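Long-range contacts in Phospholipase/Carboxylesterase (Haliangium ochraceum, PDB 4Q82), which probably hydrolyses carboxylic or phospholipid ester bonds as a serine hydrolase of the alpha/beta-hydrolase fold: residues A[66-72]-A[123-129]; A[75-81]-A[152-156]; A[83-87]-A[140-145]. All blocks are in the same frame, centred on the assembly; numbering follows the deposited sequence.

Contact 1. Residues A[66-72]-A[123-129]; sequences GFWEYLP and FVVLSPQ
F67 (chi1 64°, p) overlaps P128, with its CB 3.5 Å from P128 CA, and extends its ring until CE2 is 4.0 Å from L126 CD2. Strands 67-70 and 124-128 are antiparallel (172°, axes 4.4 Å apart). Two hydrogen-bonded pairs fix the register: W68 N reaches S127 O at 3.1 Å and S127 N reaches W68 O at 3.0 Å; Y70 N lies 2.9 Å from V125 O and V125 N 3.0 Å from Y70 O. F67-P128 and E69-L126 are the non-hydrogen-bonded pairs, and Q129 N donates to G66 O at 2.8 Å. F67, E69, L126 and P128 occupy one face; W68, Y70, V125 and S127 the other, where Y70 (chi1 t) brings CD2 within 3.9 Å of V125 CG2. A water joins W68 O, V125 O and S127 OG. The pair belongs to the antiparallel edge of the mixed sheet, where 53-56 lies beyond 67-70. Main-chain polarity sets the alignment and apolar contacts add to it on each face, while the E69 carboxylate salt-bridges R56 and hydrogen-bonds the Y152 hydroxyl.

Contact 2. Residues A[75-81]-A[152-156]; sequences YGAEPAP and YEVDE
A one-residue parallel bridge, A80 with V154, marks where the chain leaving helix 138-151 comes alongside the start of strand 80-86. Their CA atoms are 4.4 Å apart, and A80 bonds to the residues flanking V154: A80 N donates to E153 O at 3.1 Å, and D155 N to A80 O at 2.7 Å. V154 CA also approaches A80 O at 3.1 Å in a CA-H...O contact. E153 is the centre of an inverse gamma turn (phi/psi -82°/80°), closed by a weak V154 N to Y152 O bond of 3.0 Å. The segment lies on the beta-alpha-beta crossover from strand 124-128 through helix 138-151 to strand 158-163, two parallel strands with 80-86 between them; the chain turns a corner at E156 before the last. Y75 (chi1 -177°, t) stretches its ring so that OH accepts from E153 N at 2.8 Å, while Y75 CZ lies 4.2 Å from Y152 CD2. At G76 (phi/psi 95°/-25°) a CB would jam against Y75 O, which suits a residue without a side chain; its CA sits 3.3 Å from E153 OE1. P79 CB packs 3.6 Å from D155 N. One water accepts from G76 N (2.9 Å) and donates to E78 O (2.6 Å) and E153 O (2.9 Å). OD1 of D155 is hydrogen-bonded to S157 OG, and OD2 forms a salt bridge with R158.

Contact 3. Residues A[83-87]-A[140-145]; sequences MVFWH and EIRDFL
Strand 83-86 and helix 140-145 run at 148° to each other with axes 10.6 Å apart; the closest CA pairs are V84-L145 (7.5 Å) and W86-I141 (8.7 Å). That spacing, with V84 and W86 pointing toward the helix, lays it on the central sheet, as part of the crossover from strand 124-128 to 158-163. Apolar contacts come from V84 (chi1 t): its CG1 is 3.8 Å from F144 CD1 and its CG2 3.6 Å from L145 CD2. Aromatic contacts centre on W86 (chi1 -63°, m; chi2 87°). I141 CG1 stands 3.8 Å from the centroid of the six-membered ring, 19° off its normal, a CH-pi contact, and F144 CB meets the ring edge 3.9 Å from W86 CZ2. The F144 ring (chi1 t) is oblique to the indole, planes at 80°. Of the polar groups, E140 OE2 is hydrogen-bonded to N65 and H130, whereas buried W86 NE1 finds no partner. With no polar bond between the segments, the contact rests on apolar and CH-pi packing, 303 Å² buried in all.

From the N terminus, strand 67-70 opens contact 1; loop 75-79 and the first residues of strand 80-86 open contact 2; the rest of that strand, with H87 just past its end, opens contact 3. Contact 1 closes first, at strand 124-128, then contact 3, on helix 138-151, and last contact 2, at 152-156. Contact 3 is therefore nested inside contact 2, and contact 1 crosses both. Strand 124-128 lies between 67-70 and 80-86, with V124 N 2.9 Å from P81 O and L126 O 2.9 Å from F85 N. Contact 3 lays helix 138-151 on this sheet, and contact 2 ties the chain leaving it to the start of strand 80-86.

Contact 1. Residues A[66-72]-A[123-129]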
loop_
_atom_site.group_PDB
_atom_site.type_symbol
_atom_site.label_atom_id
_atom_site.label_comp_id
_atom_site.label_asym_id
_atom_site.label_seq_id
_atom_site.Cartn_x
_atom_site.Cartn_y
_atom_site.Cartn_z
ATOM N N GLY A 66 -9.264 4.137 12.390
ATOM C CA GLY A 66 -8.956 5.539 12.128
ATOM C C GLY A 66 -8.054 5.596 10.885
ATOM O O GLY A 66 -7.303 4.657 10.626
ATOM N N PHE A 67 -8.120 6.672 10.109
ATOM C CA PHE A 67 -7.247 6.786 8.928
ATOM C C PHE A 67 -7.035 8.222 8.496
ATOM O O PHE A 67 -7.830 9.116 8.833
ATOM C CB PHE A 67 -7.814 5.975 7.752
ATOM C CG PHE A 67 -9.146 6.466 7.235
ATOM C CD1 PHE A 67 -10.333 6.097 7.856
ATOM C CD2 PHE A 67 -9.212 7.266 6.093
ATOM C CE1 PHE A 67 -11.561 6.534 7.361
ATOM C CE2 PHE A 67 -10.441 7.712 5.597
ATOM C CZ PHE A 67 -11.612 7.340 6.232
ATOM N N TRP A 68 -5.951 8.434 7.746
ATOM C CA TRP A 68 -5.715 9.689 7.033
ATOM C C TRP A 68 -6.321 9.600 5.653
ATOM O O TRP A 68 -6.101 8.629 4.941
ATOM C CB TRP A 68 -4.210 10.006 6.893
ATOM C CG TRP A 68 -3.590 10.388 8.198
ATOM C CD1 TRP A 68 -2.912 9.572 9.055
ATOM C CD2 TRP A 68 -3.664 11.667 8.833
ATOM N NE1 TRP A 68 -2.524 10.276 10.179
ATOM C CE2 TRP A 68 -2.970 11.567 10.060
ATOM C CE3 TRP A 68 -4.231 12.896 8.472
ATOM C CZ2 TRP A 68 -2.835 12.641 10.932
ATOM C CZ3 TRP A 68 -4.085 13.977 9.337
ATOM C CH2 TRP A 68 -3.397 13.840 10.552
ATOM N N GLU A 69 -7.063 10.636 5.274
ATOM C CA GLU A 69 -7.698 10.713 3.966
ATOM C C GLU A 69 -7.023 11.783 3.133
ATOM O O GLU A 69 -6.986 12.952 3.526
ATOM C CB GLU A 69 -9.189 11.015 4.126
ATOM C CG GLU A 69 -9.917 11.375 2.867
ATOM C CD GLU A 69 -11.183 12.146 3.189
ATOM O OE1 GLU A 69 -12.196 11.524 3.605
ATOM O OE2 GLU A 69 -11.143 13.386 3.057
ATOM N N TYR A 70 -6.451 11.373 2.006
ATOM C CA TYR A 70 -5.932 12.319 1.022
ATOM C C TYR A 70 -6.762 12.248 -0.260
ATOM O O TYR A 70 -6.921 11.172 -0.845
ATOM C CB TYR A 70 -4.447 12.059 0.673
ATOM C CG TYR A 70 -4.035 12.944 -0.495
ATOM C CD1 TYR A 70 -3.893 14.321 -0.325
ATOM C CD2 TYR A 70 -3.846 12.416 -1.770
ATOM C CE1 TYR A 70 -3.521 15.151 -1.389
ATOM C CE2 TYR A 70 -3.493 13.250 -2.857
ATOM C CZ TYR A 70 -3.332 14.608 -2.645
ATOM O OH TYR A 70 -2.988 15.428 -3.694
ATOM N N LEU A 71 -7.279 13.396 -0.695
ATOM C CA LEU A 71 -8.031 13.478 -1.944
ATOM C C LEU A 71 -7.201 14.218 -2.986
ATOM O O LEU A 71 -6.569 15.235 -2.688
ATOM C CB LEU A 71 -9.379 14.176 -1.728
ATOM C CG LEU A 71 -10.280 13.560 -0.658
ATOM C CD1 LEU A 71 -11.512 14.433 -0.464
ATOM C CD2 LEU A 71 -10.670 12.139 -1.004
ATOM N N PRO A 72 -7.158 13.675 -4.210
ATOM C CA PRO A 72 -6.371 14.259 -5.291
ATOM C C PRO A 72 -7.083 15.491 -5.847
ATOM O O PRO A 72 -8.269 15.668 -5.597
ATOM C CB PRO A 72 -6.324 13.142 -6.334
ATOM C CG PRO A 72 -7.635 12.446 -6.151
ATOM C CD PRO A 72 -7.863 12.454 -4.642
ATOM N N PHE A 123 -4.303 9.495 -7.332
ATOM C CA PHE A 123 -4.876 8.588 -6.328
ATOM C C PHE A 123 -5.629 9.276 -5.197
ATOM O O PHE A 123 -5.139 10.248 -4.617
ATOM C CB PHE A 123 -3.778 7.736 -5.663
ATOM C CG PHE A 123 -2.731 7.200 -6.606
ATOM C CD1 PHE A 123 -2.901 5.972 -7.237
ATOM C CD2 PHE A 123 -1.538 7.895 -6.806
ATOM C CE1 PHE A 123 -1.912 5.450 -8.082
ATOM C CE2 PHE A 123 -0.549 7.401 -7.628
ATOM C CZ PHE A 123 -0.717 6.164 -8.279
ATOM N N VAL A 124 -6.788 8.731 -4.831
ATOM C CA VAL A 124 -7.230 8.839 -3.454
ATOM C C VAL A 124 -6.240 8.016 -2.634
ATOM O O VAL A 124 -5.979 6.860 -2.983
ATOM C CB VAL A 124 -8.665 8.304 -3.258
ATOM C CG1 VAL A 124 -9.010 8.212 -1.783
ATOM C CG2 VAL A 124 -9.663 9.198 -4.008
ATOM N N VAL A 125 -5.667 8.588 -1.571
ATOM C CA VAL A 125 -4.731 7.821 -0.727
ATOM C C VAL A 125 -5.282 7.720 0.681
ATOM O O VAL A 125 -5.484 8.746 1.351
ATOM C CB VAL A 125 -3.308 8.456 -0.668
ATOM C CG1 VAL A 125 -2.343 7.548 0.138
ATOM C CG2 VAL A 125 -2.746 8.645 -2.082
ATOM N N LEU A 126 -5.543 6.496 1.126
ATOM C CA LEU A 126 -6.031 6.280 2.486
ATOM C C LEU A 126 -4.983 5.545 3.304
ATOM O O LEU A 126 -4.436 4.538 2.859
ATOM C CB LEU A 126 -7.332 5.471 2.490
ATOM C CG LEU A 126 -8.456 6.002 1.613
ATOM C CD1 LEU A 126 -9.684 5.108 1.771
ATOM C CD2 LEU A 126 -8.810 7.440 1.989
ATOM N N SER A 127 -4.727 6.028 4.510
ATOM C CA SER A 127 -3.687 5.432 5.347
ATOM C C SER A 127 -4.265 5.069 6.712
ATOM O O SER A 127 -4.246 5.888 7.644
ATOM C CB SER A 127 -2.508 6.400 5.493
ATOM O OG SER A 127 -1.946 6.739 4.217
ATOM N N PRO A 128 -4.806 3.845 6.837
ATOM C CA PRO A 128 -5.440 3.449 8.105
ATOM C C PRO A 128 -4.446 3.109 9.206
ATOM O O PRO A 128 -3.345 2.644 8.916
ATOM C CB PRO A 128 -6.254 2.203 7.722
ATOM C CG PRO A 128 -5.501 1.640 6.506
ATOM C CD PRO A 128 -5.039 2.867 5.758
ATOM N N GLN A 129 -4.849 3.303 10.460
ATOM C CA GLN A 129 -3.977 2.937 11.578
ATOM C C GLN A 129 -4.415 1.596 12.137
ATOM O O GLN A 129 -5.609 1.377 12.409
ATOM C CB GLN A 129 -4.013 3.991 12.693
ATOM C CG GLN A 129 -3.078 3.673 13.877
ATOM C CD GLN A 129 -2.840 4.908 14.737
ATOM O OE1 GLN A 129 -3.789 5.570 15.175
ATOM N NE2 GLN A 129 -1.570 5.233 14.970
HETATM O O HOH W 1 -7.535 2.462 14.039
HETATM O O HOH W 2 -3.498 8.990 3.477
#

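Contact 2. Residues A[75-81]-A[152-156]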
loop_
_atom_site.group_PDB
_atom_site.type_symbol
_atom_site.label_atom_id
_atom_site.label_comp_id
_atom_site.label_asym_id
_atom_site.label_seq_id
_atom_site.Cartn_x
_atom_site.Cartn_y
_atom_site.Cartn_z
ATOM N N TYR A 75 -10.530 14.985 -7.589
ATOM C CA TYR A 75 -11.487 14.093 -6.925
ATOM C C TYR A 75 -12.925 14.542 -7.205
ATOM O O TYR A 75 -13.232 15.739 -7.153
ATOM C CB TYR A 75 -11.247 14.026 -5.412
ATOM C CG TYR A 75 -12.188 13.054 -4.725
ATOM C CD1 TYR A 75 -12.029 11.684 -4.875
ATOM C CD2 TYR A 75 -13.256 13.511 -3.953
ATOM C CE1 TYR A 75 -12.902 10.780 -4.253
ATOM C CE2 TYR A 75 -14.133 12.622 -3.335
ATOM C CZ TYR A 75 -13.953 11.259 -3.489
ATOM O OH TYR A 75 -14.823 10.373 -2.883
ATOM N N GLY A 76 -13.785 13.592 -7.562
ATOM C CA GLY A 76 -15.170 13.907 -7.893
ATOM C C GLY A 76 -15.457 14.099 -9.378
ATOM O O GLY A 76 -16.595 13.905 -9.817
ATOM N N ALA A 77 -14.432 14.464 -10.151
ATOM C CA ALA A 77 -14.593 14.802 -11.569
ATOM C C ALA A 77 -14.740 13.556 -12.427
ATOM O O ALA A 77 -15.369 13.572 -13.480
ATOM C CB ALA A 77 -13.416 15.634 -12.053
ATOM N N GLU A 78 -14.146 12.478 -11.954
ATOM C CA GLU A 78 -14.172 11.179 -12.603
ATOM C C GLU A 78 -13.733 10.209 -11.512
ATOM O O GLU A 78 -13.047 10.625 -10.576
ATOM C CB GLU A 78 -13.226 11.131 -13.799
ATOM C CG GLU A 78 -13.685 12.046 -14.933
ATOM C CD GLU A 78 -12.728 12.074 -16.106
ATOM O OE1 GLU A 78 -11.604 11.534 -15.975
ATOM O OE2 GLU A 78 -13.115 12.626 -17.164
ATOM N N PRO A 79 -14.139 8.932 -11.605
ATOM C CA PRO A 79 -13.704 7.990 -10.567
ATOM C C PRO A 79 -12.171 7.955 -10.459
ATOM O O PRO A 79 -11.487 7.834 -11.470
ATOM C CB PRO A 79 -14.263 6.651 -11.051
ATOM C CG PRO A 79 -15.492 7.044 -11.856
ATOM C CD PRO A 79 -15.106 8.327 -12.540
ATOM N N ALA A 80 -11.647 8.084 -9.246
ATOM C CA ALA A 80 -10.198 8.171 -9.068
ATOM C C ALA A 80 -9.604 6.821 -8.729
ATOM O O ALA A 80 -10.250 6.022 -8.058
ATOM C CB ALA A 80 -9.855 9.176 -7.973
ATOM N N PRO A 81 -8.363 6.561 -9.170
ATOM C CA PRO A 81 -7.692 5.357 -8.658
ATOM C C PRO A 81 -7.555 5.449 -7.151
ATOM O O PRO A 81 -7.535 6.551 -6.607
ATOM C CB PRO A 81 -6.319 5.381 -9.348
ATOM C CG PRO A 81 -6.135 6.804 -9.797
ATOM C CD PRO A 81 -7.506 7.332 -10.086
ATOM N N TYR A 152 -15.822 6.098 -1.163
ATOM C CA TYR A 152 -15.157 7.113 -1.991
ATOM C C TYR A 152 -15.498 6.939 -3.462
ATOM O O TYR A 152 -15.885 5.850 -3.888
ATOM C CB TYR A 152 -13.632 7.058 -1.755
ATOM C CG TYR A 152 -13.294 7.565 -0.374
ATOM C CD1 TYR A 152 -13.168 6.693 0.705
ATOM C CD2 TYR A 152 -13.170 8.924 -0.130
ATOM C CE1 TYR A 152 -12.892 7.173 1.976
ATOM C CE2 TYR A 152 -12.906 9.411 1.136
ATOM C CZ TYR A 152 -12.772 8.534 2.188
ATOM O OH TYR A 152 -12.519 9.037 3.448
ATOM N N GLU A 153 -15.386 8.020 -4.231
ATOM C CA GLU A 153 -15.652 7.962 -5.663
ATOM C C GLU A 153 -14.424 7.444 -6.390
ATOM O O GLU A 153 -13.634 8.214 -6.930
ATOM C CB GLU A 153 -16.051 9.333 -6.196
ATOM C CG GLU A 153 -17.317 9.862 -5.562
ATOM C CD GLU A 153 -17.767 11.173 -6.180
ATOM O OE1 GLU A 153 -17.340 11.470 -7.320
ATOM O OE2 GLU A 153 -18.539 11.902 -5.521
ATOM N N VAL A 154 -14.253 6.125 -6.374
ATOM C CA VAL A 154 -13.037 5.539 -6.885
ATOM C C VAL A 154 -13.306 4.645 -8.077
ATOM O O VAL A 154 -14.407 4.109 -8.243
ATOM C CB VAL A 154 -12.292 4.731 -5.793
ATOM C CG1 VAL A 154 -11.830 5.662 -4.690
ATOM C CG2 VAL A 154 -13.183 3.647 -5.234
ATOM N N ASP A 155 -12.285 4.513 -8.914
ATOM C CA ASP A 155 -12.320 3.609 -10.049
ATOM C C ASP A 155 -11.983 2.205 -9.574
ATOM O O ASP A 155 -10.829 1.899 -9.253
ATOM C CB ASP A 155 -11.344 4.074 -11.132
ATOM C CG ASP A 155 -11.285 3.130 -12.322
ATOM O OD1 ASP A 155 -12.034 2.124 -12.355
ATOM O OD2 ASP A 155 -10.487 3.409 -13.242
ATOM N N GLU A 156 -12.991 1.336 -9.551
ATOM C CA GLU A 156 -12.798 0.023 -8.957
ATOM C C GLU A 156 -11.906 -0.881 -9.793
ATOM O O GLU A 156 -11.478 -1.931 -9.315
ATOM C CB GLU A 156 -14.153 -0.642 -8.704
ATOM C CG GLU A 156 -14.920 0.061 -7.604
ATOM C CD GLU A 156 -16.273 -0.564 -7.333
ATOM O OE1 GLU A 156 -16.461 -1.753 -7.679
ATOM O OE2 GLU A 156 -17.138 0.141 -6.769
HETATM O O HOH W 3 -13.175 10.829 -7.991
#

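Contact 3. Residues A[83-87]-A[140-145]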
loop_
_atom_site.group_PDB
_atom_site.type_symbol
_atom_site.label_atom_id
_atom_site.label_comp_id
_atom_site.label_asym_id
_atom_site.label_seq_id
_atom_site.Cartn_x
_atom_site.Cartn_y
_atom_site.Cartn_z
HETATM N N MSE A 83 -5.466 4.191 -3.625
HETATM C CA MSE A 83 -4.319 3.575 -2.992
HETATM C C MSE A 83 -4.576 3.458 -1.504
HETATM O O MSE A 83 -4.848 4.466 -0.843
HETATM C CB MSE A 83 -3.045 4.399 -3.240
HETATM C CG MSE A 83 -1.800 3.821 -2.569
HETATM SE SE MSE A 83 -0.270 5.054 -2.671
HETATM C CE MSE A 83 -0.110 5.177 -4.619
ATOM N N VAL A 84 -4.474 2.244 -0.966
ATOM C CA VAL A 84 -4.592 2.084 0.482
ATOM C C VAL A 84 -3.220 1.657 0.991
ATOM O O VAL A 84 -2.651 0.655 0.528
ATOM C CB VAL A 84 -5.669 1.068 0.873
ATOM C CG1 VAL A 84 -5.730 0.885 2.416
ATOM C CG2 VAL A 84 -7.054 1.529 0.343
ATOM N N PHE A 85 -2.683 2.446 1.915
ATOM C CA PHE A 85 -1.321 2.240 2.430
ATOM C C PHE A 85 -1.363 1.791 3.892
ATOM O O PHE A 85 -2.051 2.428 4.712
ATOM C CB PHE A 85 -0.497 3.533 2.321
ATOM C CG PHE A 85 0.701 3.550 3.256
ATOM C CD1 PHE A 85 1.830 2.794 2.957
ATOM C CD2 PHE A 85 0.675 4.285 4.441
ATOM C CE1 PHE A 85 2.967 2.780 3.829
ATOM C CE2 PHE A 85 1.765 4.280 5.313
ATOM C CZ PHE A 85 2.925 3.527 5.010
ATOM N N TRP A 86 -0.618 0.723 4.220
ATOM C CA TRP A 86 -0.539 0.198 5.590
ATOM C C TRP A 86 0.855 0.406 6.184
ATOM O O TRP A 86 1.864 -0.068 5.641
ATOM C CB TRP A 86 -0.915 -1.299 5.614
ATOM C CG TRP A 86 -2.314 -1.516 5.191
ATOM C CD1 TRP A 86 -2.774 -1.673 3.910
ATOM C CD2 TRP A 86 -3.462 -1.566 6.040
ATOM N NE1 TRP A 86 -4.142 -1.817 3.921
ATOM C CE2 TRP A 86 -4.589 -1.744 5.212
ATOM C CE3 TRP A 86 -3.648 -1.474 7.423
ATOM C CZ2 TRP A 86 -5.880 -1.861 5.719
ATOM C CZ3 TRP A 86 -4.952 -1.560 7.927
ATOM C CH2 TRP A 86 -6.042 -1.770 7.072
ATOM N N HIS A 87 0.887 1.099 7.323
ATOM C CA HIS A 87 2.111 1.480 8.016
ATOM C C HIS A 87 2.824 0.304 8.719
ATOM O O HIS A 87 2.300 -0.822 8.805
ATOM C CB HIS A 87 1.753 2.568 9.039
ATOM C CG HIS A 87 0.847 2.065 10.120
ATOM N ND1 HIS A 87 1.308 1.288 11.164
ATOM C CD2 HIS A 87 -0.491 2.200 10.310
ATOM C CE1 HIS A 87 0.294 0.973 11.959
ATOM N NE2 HIS A 87 -0.807 1.515 11.466
ATOM N N GLU A 140 -8.884 -7.596 8.439
ATOM C CA GLU A 140 -8.877 -6.156 8.705
ATOM C C GLU A 140 -8.636 -5.372 7.410
ATOM O O GLU A 140 -9.309 -4.368 7.116
ATOM C CB GLU A 140 -7.811 -5.843 9.757
ATOM C CG GLU A 140 -7.588 -4.364 10.090
ATOM C CD GLU A 140 -6.478 -4.183 11.139
ATOM O OE1 GLU A 140 -5.899 -5.202 11.602
ATOM O OE2 GLU A 140 -6.182 -3.031 11.506
ATOM N N ILE A 141 -7.695 -5.858 6.610
ATOM C CA ILE A 141 -7.367 -5.204 5.353
ATOM C C ILE A 141 -8.516 -5.363 4.354
ATOM O O ILE A 141 -8.873 -4.407 3.659
ATOM C CB ILE A 141 -6.038 -5.758 4.782
ATOM C CG1 ILE A 141 -4.887 -5.385 5.732
ATOM C CG2 ILE A 141 -5.759 -5.205 3.397
ATOM C CD1 ILE A 141 -3.549 -5.952 5.313
ATOM N N ARG A 142 -9.106 -6.562 4.293
ATOM C CA ARG A 142 -10.292 -6.774 3.450
ATOM C C ARG A 142 -11.417 -5.802 3.812
ATOM O O ARG A 142 -12.017 -5.160 2.932
ATOM C CB ARG A 142 -10.821 -8.215 3.578
ATOM C CG ARG A 142 -12.120 -8.425 2.782
ATOM C CD ARG A 142 -12.993 -9.525 3.327
ATOM N NE ARG A 142 -13.307 -9.359 4.746
ATOM C CZ ARG A 142 -13.682 -10.361 5.534
ATOM N NH1 ARG A 142 -13.798 -11.581 5.026
ATOM N NH2 ARG A 142 -13.951 -10.149 6.821
ATOM N N ASP A 143 -11.724 -5.723 5.109
ATOM C CA ASP A 143 -12.844 -4.904 5.549
ATOM C C ASP A 143 -12.579 -3.433 5.231
ATOM O O ASP A 143 -13.492 -2.712 4.833
ATOM C CB ASP A 143 -13.121 -5.071 7.049
ATOM C CG ASP A 143 -13.624 -6.461 7.416
ATOM O OD1 ASP A 143 -14.018 -7.244 6.522
ATOM O OD2 ASP A 143 -13.621 -6.771 8.623
ATOM N N PHE A 144 -11.347 -2.973 5.416
ATOM C CA PHE A 144 -11.068 -1.566 5.152
ATOM C C PHE A 144 -11.116 -1.269 3.655
ATOM O O PHE A 144 -11.554 -0.191 3.241
ATOM C CB PHE A 144 -9.698 -1.115 5.707
ATOM C CG PHE A 144 -9.503 0.383 5.618
ATOM C CD1 PHE A 144 -8.856 0.949 4.536
ATOM C CD2 PHE A 144 -10.063 1.223 6.575
ATOM C CE1 PHE A 144 -8.719 2.313 4.409
ATOM C CE2 PHE A 144 -9.924 2.607 6.461
ATOM C CZ PHE A 144 -9.253 3.149 5.375
ATOM N N LEU A 145 -10.635 -2.197 2.834
ATOM C CA LEU A 145 -10.790 -2.020 1.391
ATOM C C LEU A 145 -12.271 -1.975 0.980
ATOM O O LEU A 145 -12.643 -1.213 0.082
ATOM C CB LEU A 145 -10.069 -3.129 0.625
ATOM C CG LEU A 145 -8.544 -3.050 0.517
ATOM C CD1 LEU A 145 -7.974 -4.353 -0.085
ATOM C CD2 LEU A 145 -8.135 -1.852 -0.306
#